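Local coordinates for protein putative glycoside hydrolase (Bacteroides thetaiotaomicron VPI-5482, PDB 3HBZ) that binds calcium ions and may play a role in carbohydrate metabolism, possibly as a glycoside hydrolase, at residues Gly55-Pro60 / Gln73-Ala79; Leu159-Arg164 / Pro176-Leu182; Phe183-Asp188 / Ala199-Leu204; Gly222-Gly228 / Phe321-Gly326; Lys235-Ile241 / Val311-Glu317. One frame throughout, in Å; residues are numbered along the deposited sequence.

Interaction 1 stands apart: it joins edge strand 57-59 to strand 72-77 in the five-stranded mixed sheet near the N-terminus, its centre about 27 Å or more from those of the others. Interactions 2 to 5 fall within the putative carbohydrate metabolism domain. Interaction 2 runs directly into interaction 3 along the chain, their centres about 16 Å apart, and strand 306-313 of interaction 5 pairs with strands 177-183, 200-205 and 240-247. Interaction 5 is nested inside the long loop closed by interaction 4. Centres of interactions 2, 4 and 5 lie within about 11 Å of one another, linked by hydrogen bonds. The N-terminal sheet and the larger antiparallel domain are thus held together internally by separate contacts.

Interaction 1: residues Gly55-Pro60 / Gln73-Ala79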
# COMPACT_ATOMS: atom_id res chain seq x y z
N GLY A 55 -23.37 16.26 -10.69
CA GLY A 55 -23.38 17.70 -10.76
C GLY A 55 -22.03 18.38 -10.76
O GLY A 55 -21.97 19.59 -10.95
N ALA A 56 -20.95 17.65 -10.49
CA ALA A 56 -19.60 18.24 -10.52
C ALA A 56 -19.11 18.44 -11.95
O ALA A 56 -19.60 17.83 -12.89
CB ALA A 56 -18.60 17.34 -9.77
N THR A 57 -18.10 19.30 -12.09
CA THR A 57 -17.38 19.42 -13.33
C THR A 57 -15.90 19.29 -13.08
O THR A 57 -15.41 19.51 -11.96
CB THR A 57 -17.63 20.79 -14.02
OG1 THR A 57 -17.24 21.83 -13.12
CG2 THR A 57 -19.10 20.95 -14.47
N ILE A 58 -15.16 18.96 -14.15
CA ILE A 58 -13.73 18.78 -14.03
C ILE A 58 -13.02 19.62 -15.11
O ILE A 58 -13.48 19.73 -16.24
CB ILE A 58 -13.34 17.30 -14.10
CG1 ILE A 58 -11.85 17.09 -13.77
CG2 ILE A 58 -13.65 16.73 -15.48
CD1 ILE A 58 -11.42 15.62 -13.58
N ASP A 59 -11.89 20.19 -14.74
CA ASP A 59 -11.12 21.10 -15.60
C ASP A 59 -9.69 20.62 -15.52
O ASP A 59 -9.13 20.56 -14.44
CB ASP A 59 -11.22 22.52 -15.08
CG ASP A 59 -10.43 23.53 -15.91
OD1 ASP A 59 -10.38 23.39 -17.13
OD2 ASP A 59 -9.87 24.48 -15.34
N PRO A 60 -9.10 20.25 -16.67
CA PRO A 60 -9.73 20.22 -17.97
C PRO A 60 -10.74 19.08 -18.05
O PRO A 60 -10.78 18.25 -17.15
CB PRO A 60 -8.55 20.00 -18.94
CG PRO A 60 -7.57 19.30 -18.15
CD PRO A 60 -7.70 19.79 -16.73
N GLN A 73 -2.39 17.77 -13.28
CA GLN A 73 -3.42 18.13 -12.31
C GLN A 73 -4.77 18.45 -12.97
O GLN A 73 -4.83 19.09 -14.02
CB GLN A 73 -3.00 19.36 -11.50
CG GLN A 73 -1.75 19.16 -10.64
CD GLN A 73 -1.59 20.25 -9.62
OE1 GLN A 73 -2.40 21.16 -9.54
NE2 GLN A 73 -0.54 20.16 -8.83
N TYR A 74 -5.83 18.02 -12.31
CA TYR A 74 -7.19 18.36 -12.66
C TYR A 74 -7.90 18.93 -11.45
O TYR A 74 -7.66 18.49 -10.32
CB TYR A 74 -7.98 17.11 -13.06
CG TYR A 74 -7.50 16.34 -14.29
CD1 TYR A 74 -6.35 15.57 -14.25
CD2 TYR A 74 -8.23 16.33 -15.48
CE1 TYR A 74 -5.93 14.82 -15.36
CE2 TYR A 74 -7.82 15.59 -16.59
CZ TYR A 74 -6.68 14.83 -16.52
OH TYR A 74 -6.26 14.11 -17.60
N THR A 75 -8.81 19.86 -11.67
CA THR A 75 -9.65 20.40 -10.60
C THR A 75 -11.12 20.03 -10.82
O THR A 75 -11.68 20.29 -11.87
CB THR A 75 -9.47 21.95 -10.54
OG1 THR A 75 -8.13 22.21 -10.19
CG2 THR A 75 -10.36 22.62 -9.52
N VAL A 76 -11.72 19.45 -9.80
CA VAL A 76 -13.13 19.12 -9.76
C VAL A 76 -13.81 20.19 -8.92
O VAL A 76 -13.37 20.52 -7.81
CB VAL A 76 -13.34 17.75 -9.15
CG1 VAL A 76 -14.80 17.40 -9.09
CG2 VAL A 76 -12.54 16.66 -9.93
N THR A 77 -14.86 20.78 -9.49
CA THR A 77 -15.69 21.74 -8.82
C THR A 77 -17.05 21.13 -8.60
O THR A 77 -17.63 20.59 -9.56
CB THR A 77 -15.85 23.00 -9.67
OG1 THR A 77 -14.54 23.52 -9.97
CG2 THR A 77 -16.71 24.06 -8.93
N ALA A 78 -17.54 21.22 -7.36
CA ALA A 78 -18.89 20.77 -7.05
C ALA A 78 -19.91 21.61 -7.76
O ALA A 78 -19.61 22.71 -8.27
CB ALA A 78 -19.17 20.77 -5.52
N ALA A 79 -21.12 21.05 -7.79
CA ALA A 79 -22.29 21.65 -8.41
C ALA A 79 -22.49 23.03 -7.91
O ALA A 79 -22.85 23.89 -8.68
CB ALA A 79 -23.56 20.82 -8.09
O HOH W 1 -19.10 22.65 -11.31
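Four backbone hydrogen bonds tie Thr57-Asp59 to Thr75-Thr77, two in each hydrogen-bonded pair. Thr57 and Thr77 exchange two bonds, the shorter of them, Thr77 N to Thr57 O, measuring 2.8 Å; Asp59 and Thr75 repeat the pattern. Between them, the non-hydrogen-bonded pair Ile58-Val76 brings the chains closer, and CA-H...O contacts from Ile58 CA to Thr75 O and from Val76 CA to Thr57 O fill in the ladder. This is the antiparallel pairing of edge strand 57-59 with strand 72-77, whose other side is bonded to strand 84-92 in the N-terminal mixed sheet. Apolar contacts gather on the face bearing Ile58 and Val76. With CG1 anti to the backbone N (chi1 -171°), Ile58 carries CG1 to within 3.9 Å of Val76 CG2 and sends CD1 on to 3.8 Å from Tyr74 CD2. The cis-proline Pro60 crosses the tyrosine at roughly a right angle, its CD 3.7 Å from Tyr74 CD2, while its carbonyl oxygen lies at the ring edge. On the face carrying the threonines, Thr57 and Thr77 stand side by side, and a water bonded to Thr57 OG1 donates to Thr77 O at 3.1 Å.

Interaction 2: residues Leu159-Arg164 / Pro176-Leu182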
# COMPACT_ATOMS: atom_id res chain seq x y z
N LEU A 159 12.43 2.98 7.17
CA LEU A 159 11.06 2.75 7.46
C LEU A 159 10.95 2.40 8.94
O LEU A 159 11.74 1.60 9.45
CB LEU A 159 10.55 1.55 6.63
CG LEU A 159 9.13 1.06 6.88
CD1 LEU A 159 8.14 2.19 6.58
CD2 LEU A 159 8.89 -0.26 6.03
N SER A 160 9.99 3.03 9.61
CA SER A 160 9.67 2.72 10.98
C SER A 160 8.20 2.39 11.15
O SER A 160 7.31 3.16 10.77
CB SER A 160 10.03 3.94 11.87
OG SER A 160 9.80 3.62 13.23
N LEU A 161 7.94 1.25 11.76
CA LEU A 161 6.60 0.74 11.95
C LEU A 161 6.40 0.53 13.45
O LEU A 161 7.18 -0.18 14.10
CB LEU A 161 6.45 -0.58 11.20
CG LEU A 161 6.73 -0.47 9.69
CD1 LEU A 161 6.53 -1.85 9.02
CD2 LEU A 161 5.86 0.57 8.98
N VAL A 162 5.41 1.21 14.01
CA VAL A 162 5.16 1.18 15.45
C VAL A 162 3.67 0.92 15.69
O VAL A 162 2.86 1.65 15.23
CB VAL A 162 5.58 2.48 16.14
CG1 VAL A 162 5.22 2.46 17.66
CG2 VAL A 162 7.09 2.74 16.00
N THR A 163 3.35 -0.12 16.45
CA THR A 163 1.97 -0.46 16.84
C THR A 163 1.46 0.57 17.82
O THR A 163 2.09 0.84 18.84
CB THR A 163 1.92 -1.87 17.44
OG1 THR A 163 2.37 -2.81 16.44
CG2 THR A 163 0.47 -2.28 17.90
N ARG A 164 0.35 1.20 17.47
CA ARG A 164 -0.18 2.33 18.21
C ARG A 164 -1.52 1.99 18.83
O ARG A 164 -2.29 1.18 18.28
CB ARG A 164 -0.46 3.46 17.24
CG ARG A 164 0.77 3.95 16.53
CD ARG A 164 1.79 4.54 17.47
NE ARG A 164 2.69 5.27 16.62
CZ ARG A 164 3.35 6.38 16.92
NH1 ARG A 164 3.29 6.96 18.12
NH2 ARG A 164 4.09 6.91 15.96
N PRO A 176 -8.84 -1.85 18.81
CA PRO A 176 -8.13 -1.10 19.88
C PRO A 176 -6.66 -0.76 19.62
O PRO A 176 -6.12 0.13 20.29
CB PRO A 176 -8.28 -1.99 21.11
CG PRO A 176 -8.47 -3.43 20.52
CD PRO A 176 -9.11 -3.25 19.18
N ILE A 177 -6.04 -1.37 18.64
CA ILE A 177 -4.65 -1.07 18.29
C ILE A 177 -4.51 -1.04 16.78
O ILE A 177 -5.40 -1.52 16.07
CB ILE A 177 -3.65 -2.10 18.88
CG1 ILE A 177 -3.89 -3.47 18.27
CG2 ILE A 177 -3.69 -2.14 20.48
CD1 ILE A 177 -2.79 -4.54 18.62
N ALA A 178 -3.42 -0.44 16.30
CA ALA A 178 -3.11 -0.34 14.89
C ALA A 178 -1.65 -0.71 14.67
O ALA A 178 -0.74 0.01 15.10
CB ALA A 178 -3.36 1.15 14.39
N ALA A 179 -1.40 -1.82 13.99
CA ALA A 179 -0.06 -2.20 13.67
C ALA A 179 0.51 -1.25 12.67
O ALA A 179 -0.19 -0.78 11.81
CB ALA A 179 0.01 -3.67 13.08
N GLY A 180 1.81 -0.99 12.74
CA GLY A 180 2.47 -0.27 11.66
C GLY A 180 2.68 -1.26 10.52
O GLY A 180 3.26 -2.35 10.71
N ASN A 181 2.25 -0.87 9.34
CA ASN A 181 2.51 -1.66 8.15
C ASN A 181 2.95 -0.85 6.92
O ASN A 181 2.86 0.39 6.86
CB ASN A 181 1.28 -2.52 7.81
CG ASN A 181 0.05 -1.70 7.55
OD1 ASN A 181 0.06 -0.46 7.66
ND2 ASN A 181 -1.01 -2.36 7.19
N LEU A 182 3.46 -1.58 5.94
CA LEU A 182 3.78 -1.00 4.67
C LEU A 182 3.68 -2.14 3.69
O LEU A 182 4.18 -3.24 3.97
CB LEU A 182 5.19 -0.41 4.62
CG LEU A 182 5.48 0.53 3.45
CD1 LEU A 182 4.87 1.92 3.80
CD2 LEU A 182 7.04 0.62 3.12
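An antiparallel strand pair whose regular bonding is interrupted at Ala179-Gly180, and which opens only beyond Gly180, joins Leu159-Arg164 to Pro176-Leu182 in the putative carbohydrate metabolism domain. True pairing is confined to Arg164 and Ala178, where Arg164 N bonds to Ala178 O at 2.9 Å and Ala178 N returns to Arg164 O at 2.8 Å. Beyond this pair the contact is carried by side chains packing on backbone. Leu161 lays CB and CD1 beside Gly180 O, each at 3.7 Å, and its other branch, CD2, reaches Asn181 O. Gly180 leaves room for this approach, since a CB there would run into the Leu161-Val162 backbone; its N is bonded instead to Ser314 OG. At the far end, Leu159 and Leu182 meet through their CD2 methyls, 3.6 Å apart; in both, CG points away from the main-chain N (chi1 175° and -165°), which turns the branches toward one another. Thr163 brings CG2 to 4.0 Å from Ile177 CD1, while its OG1 is hydrogen-bonded to Ser314 and Ser315. Those serines follow strand 306-313, which pairs with strand 177-183 and packs Phe312 against Leu159 and Leu161; strands 147-150 and 328-338 pair with strand 158-165.

Interaction 3: residues Phe183-Asp188 / Ala199-Leu204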
# COMPACT_ATOMS: atom_id res chain seq x y z
N PHE A 183 3.08 -1.87 2.53
CA PHE A 183 2.97 -2.89 1.53
C PHE A 183 2.84 -2.39 0.10
O PHE A 183 2.46 -1.26 -0.14
CB PHE A 183 1.77 -3.81 1.87
CG PHE A 183 0.44 -3.07 2.04
CD1 PHE A 183 0.09 -2.47 3.24
CD2 PHE A 183 -0.43 -2.97 1.00
CE1 PHE A 183 -1.09 -1.82 3.39
CE2 PHE A 183 -1.62 -2.30 1.14
CZ PHE A 183 -1.97 -1.73 2.34
N ILE A 184 3.14 -3.27 -0.83
CA ILE A 184 2.88 -3.04 -2.23
C ILE A 184 1.41 -3.31 -2.52
O ILE A 184 0.89 -4.39 -2.25
CB ILE A 184 3.77 -3.87 -3.12
CG1 ILE A 184 5.23 -3.41 -2.99
CG2 ILE A 184 3.28 -3.79 -4.67
CD1 ILE A 184 6.20 -4.33 -3.76
N GLY A 185 0.74 -2.34 -3.10
CA GLY A 185 -0.73 -2.44 -3.26
C GLY A 185 -1.40 -1.09 -2.99
O GLY A 185 -0.82 -0.02 -3.26
N SER A 186 -2.61 -1.13 -2.44
CA SER A 186 -3.28 0.08 -2.05
C SER A 186 -4.12 -0.10 -0.80
O SER A 186 -4.44 -1.22 -0.40
CB SER A 186 -4.14 0.60 -3.21
OG SER A 186 -5.11 -0.35 -3.58
N PHE A 187 -4.49 1.03 -0.20
CA PHE A 187 -5.32 1.02 1.02
C PHE A 187 -6.67 1.63 0.67
O PHE A 187 -6.76 2.76 0.27
CB PHE A 187 -4.69 1.80 2.16
CG PHE A 187 -5.45 1.66 3.50
CD1 PHE A 187 -5.33 0.54 4.25
CD2 PHE A 187 -6.29 2.65 3.94
CE1 PHE A 187 -5.99 0.39 5.45
CE2 PHE A 187 -6.99 2.50 5.14
CZ PHE A 187 -6.82 1.38 5.89
N ASP A 188 -7.73 0.85 0.78
CA ASP A 188 -9.06 1.30 0.41
C ASP A 188 -9.74 1.87 1.64
O ASP A 188 -10.27 1.12 2.47
CB ASP A 188 -9.83 0.15 -0.20
CG ASP A 188 -11.30 0.47 -0.49
OD1 ASP A 188 -11.79 1.55 -0.14
OD2 ASP A 188 -11.95 -0.40 -1.02
N ALA A 199 -9.46 -3.67 3.47
CA ALA A 199 -8.87 -2.38 3.18
C ALA A 199 -7.45 -2.48 2.63
O ALA A 199 -7.03 -1.64 1.84
CB ALA A 199 -8.87 -1.50 4.44
N THR A 200 -6.69 -3.47 3.08
CA THR A 200 -5.30 -3.67 2.62
C THR A 200 -5.29 -4.54 1.37
O THR A 200 -5.36 -5.77 1.45
CB THR A 200 -4.42 -4.29 3.72
OG1 THR A 200 -5.01 -5.49 4.17
CG2 THR A 200 -4.30 -3.37 4.92
N LYS A 201 -5.18 -3.88 0.21
CA LYS A 201 -5.17 -4.57 -1.05
C LYS A 201 -3.74 -4.82 -1.47
O LYS A 201 -3.01 -3.90 -1.77
CB LYS A 201 -5.92 -3.79 -2.12
CG LYS A 201 -7.42 -3.65 -1.81
CD LYS A 201 -8.18 -2.93 -2.91
CE LYS A 201 -9.70 -3.19 -2.80
NZ LYS A 201 -10.55 -2.30 -3.69
N PHE A 202 -3.36 -6.08 -1.47
CA PHE A 202 -1.97 -6.48 -1.65
C PHE A 202 -1.68 -6.86 -3.09
O PHE A 202 -2.28 -7.80 -3.65
CB PHE A 202 -1.66 -7.72 -0.79
CG PHE A 202 -1.83 -7.52 0.71
CD1 PHE A 202 -1.29 -6.42 1.35
CD2 PHE A 202 -2.49 -8.49 1.48
CE1 PHE A 202 -1.40 -6.24 2.75
CE2 PHE A 202 -2.60 -8.33 2.88
CZ PHE A 202 -2.06 -7.22 3.51
N GLY A 203 -0.72 -6.15 -3.67
CA GLY A 203 -0.01 -6.63 -4.87
C GLY A 203 -0.12 -5.71 -6.07
O GLY A 203 -1.15 -5.08 -6.25
N LEU A 204 0.92 -5.68 -6.89
CA LEU A 204 0.88 -5.03 -8.18
C LEU A 204 1.52 -5.97 -9.21
O LEU A 204 2.22 -6.92 -8.84
CB LEU A 204 1.61 -3.69 -8.12
CG LEU A 204 0.91 -2.54 -7.36
CD1 LEU A 204 1.84 -1.27 -7.29
CD2 LEU A 204 -0.43 -2.23 -7.96
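The Phe183 ring takes the edge of Phe202 on one face, a T-shaped pair with centroids 5.1 Å apart and planes at 86°. Phe202 CE1 stands 3.7 Å above that face, while Lys201 O and Ser186 O lie at the Phe183 edge. Thr200 O sits over the centre of one Phe202 face. Phe183 projects its CG between its backbone N and carbonyl carbon (chi1 55°), carrying the ring across to strand 200-202; its CZ reaches Thr200 CB at 3.8 Å. The Phe187 ring has Thr200 CG2 at its edge and approaches Ala199 obliquely, with CE1 3.6 Å from Ala199 CB. Ser186 and Lys201 exchange backbone bonds, Lys201 N to Ser186 O measuring 2.8 Å, and Asp188 N donates to Ala199 O. Gly185 lets Lys201 O come within 3.1 Å of its CA, where a side chain would collide with that oxygen. Extended Lys201 places NZ 3.6 Å from Asp188 OD2, a long salt bridge; NZ also bonds to a hexaethylene glycol, probably from the crystallisation liquor, and Asp188 OD1 accepts from Gly190 N. This antiparallel hairpin, closed through helix 196-199, lies beside strand 306-313, which pairs with strand 200-205 and packs Val311 against Phe183 and Phe202.

Interaction 4: residues Gly222-Gly228 / Phe321-Gly326; sequences GDQFTEG and FNGAIG
Phe225 reaches over the backbone of Asn322-Gly323 with its ring. At CB a chi1 of -164° sets CG opposite the main-chain N and swings the ring over Gly323. CG comes 4.1 Å from Gly323 O, CD2 and CE2 pass over Gly323 CA, and CZ ends 3.5 Å from Gly323 N, with the Asn322 carbonyl carbon just beyond. One face therefore rests on the glycine: its CA forms a CH-pi contact, 4.0 Å from the ring centroid and 24° off the normal, whereas its N lies toward the rim. Glu227 CG is at the ring edge. The glycine under the ring pairs with Thr226 in antiparallel fashion through two backbone bonds, Gly323 N to Thr226 O and Thr226 N to Gly323 O, the latter at 2.8 Å. The contact joins strand 225-227, which also pairs with strand 230-231, to the loop between strands 306-313 and 328-338; that loop turns a corner at Gly323. Gly228 N extends the bonding to Phe321 O at 3.0 Å, and Asn322 OD1 packs against Glu227 CA and CG, its ND2 being held by Glu317. At the other end of the paired strands, a water bonded to Thr226 OG1 donates to Phe321 O at 2.7 Å. Ala324 CB nestles between Gln224 O and Gly222 O. Gln224 and Ile325 are joined through two waters: one donates to Gln224 O at 2.6 Å and accepts from Ile325 N, and the second accepts from Gln224 N and donates to Ile325 O.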
# COMPACT_ATOMS: atom_id res chain seq x y z
N GLY A 222 6.67 -4.38 22.11
CA GLY A 222 6.12 -3.57 23.18
C GLY A 222 6.00 -4.38 24.46
O GLY A 222 5.96 -5.61 24.42
N ASP A 223 5.89 -3.65 25.56
CA ASP A 223 5.89 -4.18 26.95
C ASP A 223 4.73 -5.11 27.28
O ASP A 223 4.90 -6.09 27.95
CB ASP A 223 5.83 -3.01 27.94
CG ASP A 223 7.09 -2.13 27.92
OD1 ASP A 223 8.16 -2.59 27.46
OD2 ASP A 223 6.99 -0.97 28.39
N GLN A 224 3.54 -4.79 26.79
CA GLN A 224 2.34 -5.48 27.20
C GLN A 224 1.54 -5.92 25.99
O GLN A 224 0.99 -5.12 25.25
CB GLN A 224 1.49 -4.53 28.08
CG GLN A 224 0.18 -5.12 28.60
CD GLN A 224 0.38 -6.42 29.39
OE1 GLN A 224 0.95 -6.42 30.49
NE2 GLN A 224 -0.08 -7.54 28.82
N PHE A 225 1.55 -7.21 25.75
CA PHE A 225 0.78 -7.79 24.70
C PHE A 225 -0.70 -7.75 25.07
O PHE A 225 -1.06 -8.09 26.22
CB PHE A 225 1.20 -9.24 24.49
CG PHE A 225 0.73 -9.81 23.19
CD1 PHE A 225 -0.52 -10.41 23.08
CD2 PHE A 225 1.57 -9.82 22.09
CE1 PHE A 225 -0.95 -10.95 21.85
CE2 PHE A 225 1.17 -10.35 20.87
CZ PHE A 225 -0.10 -10.94 20.76
N THR A 226 -1.54 -7.34 24.12
CA THR A 226 -2.98 -7.35 24.31
C THR A 226 -3.69 -8.14 23.18
O THR A 226 -3.22 -8.19 22.05
CB THR A 226 -3.60 -5.92 24.46
OG1 THR A 226 -3.28 -5.10 23.33
CG2 THR A 226 -3.11 -5.20 25.75
N GLU A 227 -4.83 -8.72 23.52
CA GLU A 227 -5.68 -9.43 22.59
C GLU A 227 -7.03 -8.76 22.62
O GLU A 227 -7.74 -8.80 23.65
CB GLU A 227 -5.75 -10.91 23.00
CG GLU A 227 -4.63 -11.69 22.41
CD GLU A 227 -4.60 -13.16 22.80
OE1 GLU A 227 -5.42 -13.60 23.65
OE2 GLU A 227 -3.72 -13.86 22.25
N GLY A 228 -7.38 -8.07 21.54
CA GLY A 228 -8.63 -7.31 21.49
C GLY A 228 -8.75 -6.33 22.63
O GLY A 228 -9.82 -6.16 23.21
N PHE A 321 -5.97 -7.30 15.81
CA PHE A 321 -5.88 -6.59 17.09
C PHE A 321 -5.23 -7.36 18.23
O PHE A 321 -5.53 -7.17 19.39
CB PHE A 321 -7.27 -5.96 17.43
CG PHE A 321 -7.90 -5.38 16.20
CD1 PHE A 321 -7.36 -4.26 15.61
CD2 PHE A 321 -8.89 -6.08 15.51
CE1 PHE A 321 -7.85 -3.80 14.38
CE2 PHE A 321 -9.34 -5.65 14.28
CZ PHE A 321 -8.85 -4.49 13.73
N ASN A 322 -4.29 -8.22 17.87
CA ASN A 322 -3.46 -8.89 18.83
C ASN A 322 -2.04 -8.43 18.69
O ASN A 322 -1.41 -8.64 17.63
CB ASN A 322 -3.57 -10.39 18.62
CG ASN A 322 -4.98 -10.86 18.75
OD1 ASN A 322 -5.80 -10.23 19.41
ND2 ASN A 322 -5.30 -11.96 18.10
N GLY A 323 -1.49 -7.84 19.74
CA GLY A 323 -0.18 -7.18 19.61
C GLY A 323 0.14 -6.33 20.80
O GLY A 323 -0.67 -6.21 21.70
N ALA A 324 1.31 -5.72 20.80
CA ALA A 324 1.68 -4.83 21.91
C ALA A 324 1.89 -3.40 21.41
O ALA A 324 2.66 -3.15 20.48
CB ALA A 324 2.94 -5.34 22.60
N ILE A 325 1.24 -2.45 22.07
CA ILE A 325 1.46 -1.08 21.73
C ILE A 325 2.93 -0.80 21.96
O ILE A 325 3.50 -1.23 22.95
CB ILE A 325 0.61 -0.18 22.58
CG1 ILE A 325 -0.86 -0.37 22.18
CG2 ILE A 325 1.04 1.32 22.43
CD1 ILE A 325 -1.86 0.19 23.29
N GLY A 326 3.56 -0.10 21.03
CA GLY A 326 5.00 0.21 21.15
C GLY A 326 5.90 -0.77 20.39
O GLY A 326 7.07 -0.51 20.24
O HOH W 2 -0.61 -3.42 24.09
O HOH W 3 2.73 -2.45 25.27
O HOH W 4 -5.26 -5.41 21.47

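Interaction 5: residues Lys235-Ile241 / Val311-Glu317; sequences KRDICDI and VFTSSLE
Lys235 opens the contact with a salt bridge: its extended chain meets Glu317 at about a right angle, and NZ donates to the syn lone pair of Glu317 OE2 at 2.6 Å. Asp237 follows, its carboxylate swung to the far side of CB from the main-chain N (chi1 -154°), presenting OD2 to Ser315 OG at 2.6 Å, again on the syn side. The same oxygen accepts bonds from Ser327 and Ala324 N, so three bonds grip it and fix the carboxylate; OD1 accepts from a water that is held by Glu317 N. Ile238 O then takes Leu316 N at 2.9 Å, while Ile238 CG2 lies alongside Leu316 CB. Cys239 CB packs 3.3 Å from Thr313 O. Asp240 pairs with Thr313 in both directions, Asp240 N reaching Thr313 O at 3.0 Å. Its carboxylate, salt-bridged to Arg271, is flanked by Leu316 CD1, 3.6 Å from Asp240 CG. Ile241 closes the walk by setting CG2 3.7 Å from Phe312 CE1. Strand 240-247 thus enters the domain's antiparallel framework beside strand 306-313, with strand 266-271 on its other side; Tyr219 of strand 210-220 packs on Asp237, Ile238 and Cys239, and Ile331 of strand 328-338 on Ile241 and Phe312.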
# COMPACT_ATOMS: atom_id res chain seq x y z
N LYS A 235 2.69 -13.91 26.50
CA LYS A 235 2.93 -13.66 25.07
C LYS A 235 3.87 -12.48 24.83
O LYS A 235 3.85 -11.51 25.56
CB LYS A 235 1.59 -13.50 24.34
CG LYS A 235 1.52 -14.32 23.03
CD LYS A 235 0.14 -14.38 22.37
CE LYS A 235 0.27 -14.84 20.90
NZ LYS A 235 -0.96 -14.59 20.08
N ARG A 236 4.74 -12.61 23.84
CA ARG A 236 5.62 -11.51 23.44
C ARG A 236 5.34 -11.21 21.96
O ARG A 236 5.11 -12.12 21.18
CB ARG A 236 7.06 -11.87 23.71
CG ARG A 236 8.00 -10.70 23.74
CD ARG A 236 8.28 -10.10 25.15
NE ARG A 236 9.26 -9.03 24.94
CZ ARG A 236 9.23 -7.78 25.42
NH1 ARG A 236 8.32 -7.35 26.28
NH2 ARG A 236 10.19 -6.95 25.05
N ASP A 237 5.24 -9.93 21.59
CA ASP A 237 4.88 -9.58 20.23
C ASP A 237 6.05 -9.95 19.29
O ASP A 237 7.19 -10.15 19.75
CB ASP A 237 4.56 -8.08 20.14
CG ASP A 237 3.62 -7.70 19.00
OD1 ASP A 237 3.18 -8.58 18.20
OD2 ASP A 237 3.33 -6.47 18.90
N ILE A 238 5.75 -10.10 18.00
CA ILE A 238 6.78 -10.29 16.98
C ILE A 238 6.29 -9.65 15.71
O ILE A 238 5.08 -9.50 15.51
CB ILE A 238 7.15 -11.82 16.78
CG1 ILE A 238 8.51 -12.01 16.09
CG2 ILE A 238 5.99 -12.58 16.01
CD1 ILE A 238 9.74 -11.30 16.78
N CYS A 239 7.23 -9.21 14.87
CA CYS A 239 6.95 -8.68 13.56
C CYS A 239 6.65 -9.77 12.54
O CYS A 239 6.87 -10.98 12.82
CB CYS A 239 8.14 -7.87 13.08
SG CYS A 239 9.67 -8.82 13.04
N ASP A 240 6.17 -9.36 11.37
CA ASP A 240 6.06 -10.25 10.19
C ASP A 240 6.61 -9.51 8.99
O ASP A 240 6.49 -8.27 8.86
CB ASP A 240 4.61 -10.68 9.95
CG ASP A 240 4.48 -12.00 9.20
OD1 ASP A 240 5.48 -12.66 8.82
OD2 ASP A 240 3.33 -12.37 8.98
N ILE A 241 7.28 -10.28 8.14
CA ILE A 241 7.83 -9.80 6.89
C ILE A 241 7.59 -10.91 5.87
O ILE A 241 8.00 -12.04 6.09
CB ILE A 241 9.37 -9.55 7.00
CG1 ILE A 241 9.68 -8.59 8.15
CG2 ILE A 241 9.92 -9.08 5.61
CD1 ILE A 241 11.19 -8.37 8.50
N VAL A 311 5.08 -7.23 2.17
CA VAL A 311 4.41 -6.72 3.36
C VAL A 311 5.32 -6.78 4.59
O VAL A 311 5.98 -7.83 4.85
CB VAL A 311 3.16 -7.56 3.69
CG1 VAL A 311 2.43 -6.92 4.88
CG2 VAL A 311 2.24 -7.71 2.46
N PHE A 312 5.36 -5.65 5.31
CA PHE A 312 6.01 -5.49 6.60
C PHE A 312 4.98 -5.08 7.63
O PHE A 312 4.12 -4.24 7.35
CB PHE A 312 7.06 -4.40 6.57
CG PHE A 312 8.03 -4.52 5.43
CD1 PHE A 312 9.10 -5.38 5.53
CD2 PHE A 312 7.90 -3.74 4.31
CE1 PHE A 312 10.01 -5.51 4.50
CE2 PHE A 312 8.82 -3.84 3.25
CZ PHE A 312 9.86 -4.72 3.35
N THR A 313 5.06 -5.66 8.82
CA THR A 313 4.21 -5.22 9.94
C THR A 313 4.91 -5.40 11.30
O THR A 313 5.61 -6.40 11.54
CB THR A 313 2.84 -5.90 9.95
OG1 THR A 313 2.10 -5.41 11.08
CG2 THR A 313 2.97 -7.45 10.08
N SER A 314 4.69 -4.45 12.20
CA SER A 314 5.28 -4.45 13.52
C SER A 314 4.61 -5.46 14.47
O SER A 314 5.14 -5.73 15.53
CB SER A 314 5.24 -3.04 14.11
OG SER A 314 3.91 -2.54 14.23
N SER A 315 3.45 -5.98 14.10
CA SER A 315 2.69 -6.92 14.95
C SER A 315 2.05 -8.01 14.06
O SER A 315 1.13 -7.75 13.30
CB SER A 315 1.61 -6.20 15.74
OG SER A 315 2.15 -5.43 16.80
N LEU A 316 2.57 -9.21 14.17
CA LEU A 316 2.23 -10.31 13.32
C LEU A 316 0.72 -10.52 13.26
O LEU A 316 0.21 -10.80 12.19
CB LEU A 316 2.91 -11.59 13.79
CG LEU A 316 2.71 -12.74 12.75
CD1 LEU A 316 3.96 -13.55 12.44
CD2 LEU A 316 1.60 -13.64 13.18
N GLU A 317 0.03 -10.43 14.39
CA GLU A 317 -1.42 -10.58 14.41
C GLU A 317 -2.13 -9.26 14.68
O GLU A 317 -3.29 -9.20 15.20
CB GLU A 317 -1.81 -11.51 15.54
CG GLU A 317 -1.32 -12.89 15.42
CD GLU A 317 -1.80 -13.68 16.63
OE1 GLU A 317 -3.03 -13.85 16.74
OE2 GLU A 317 -0.96 -14.03 17.49
O HOH W 5 1.04 -9.73 17.06
O HOH W 6 1.01 -11.30 9.58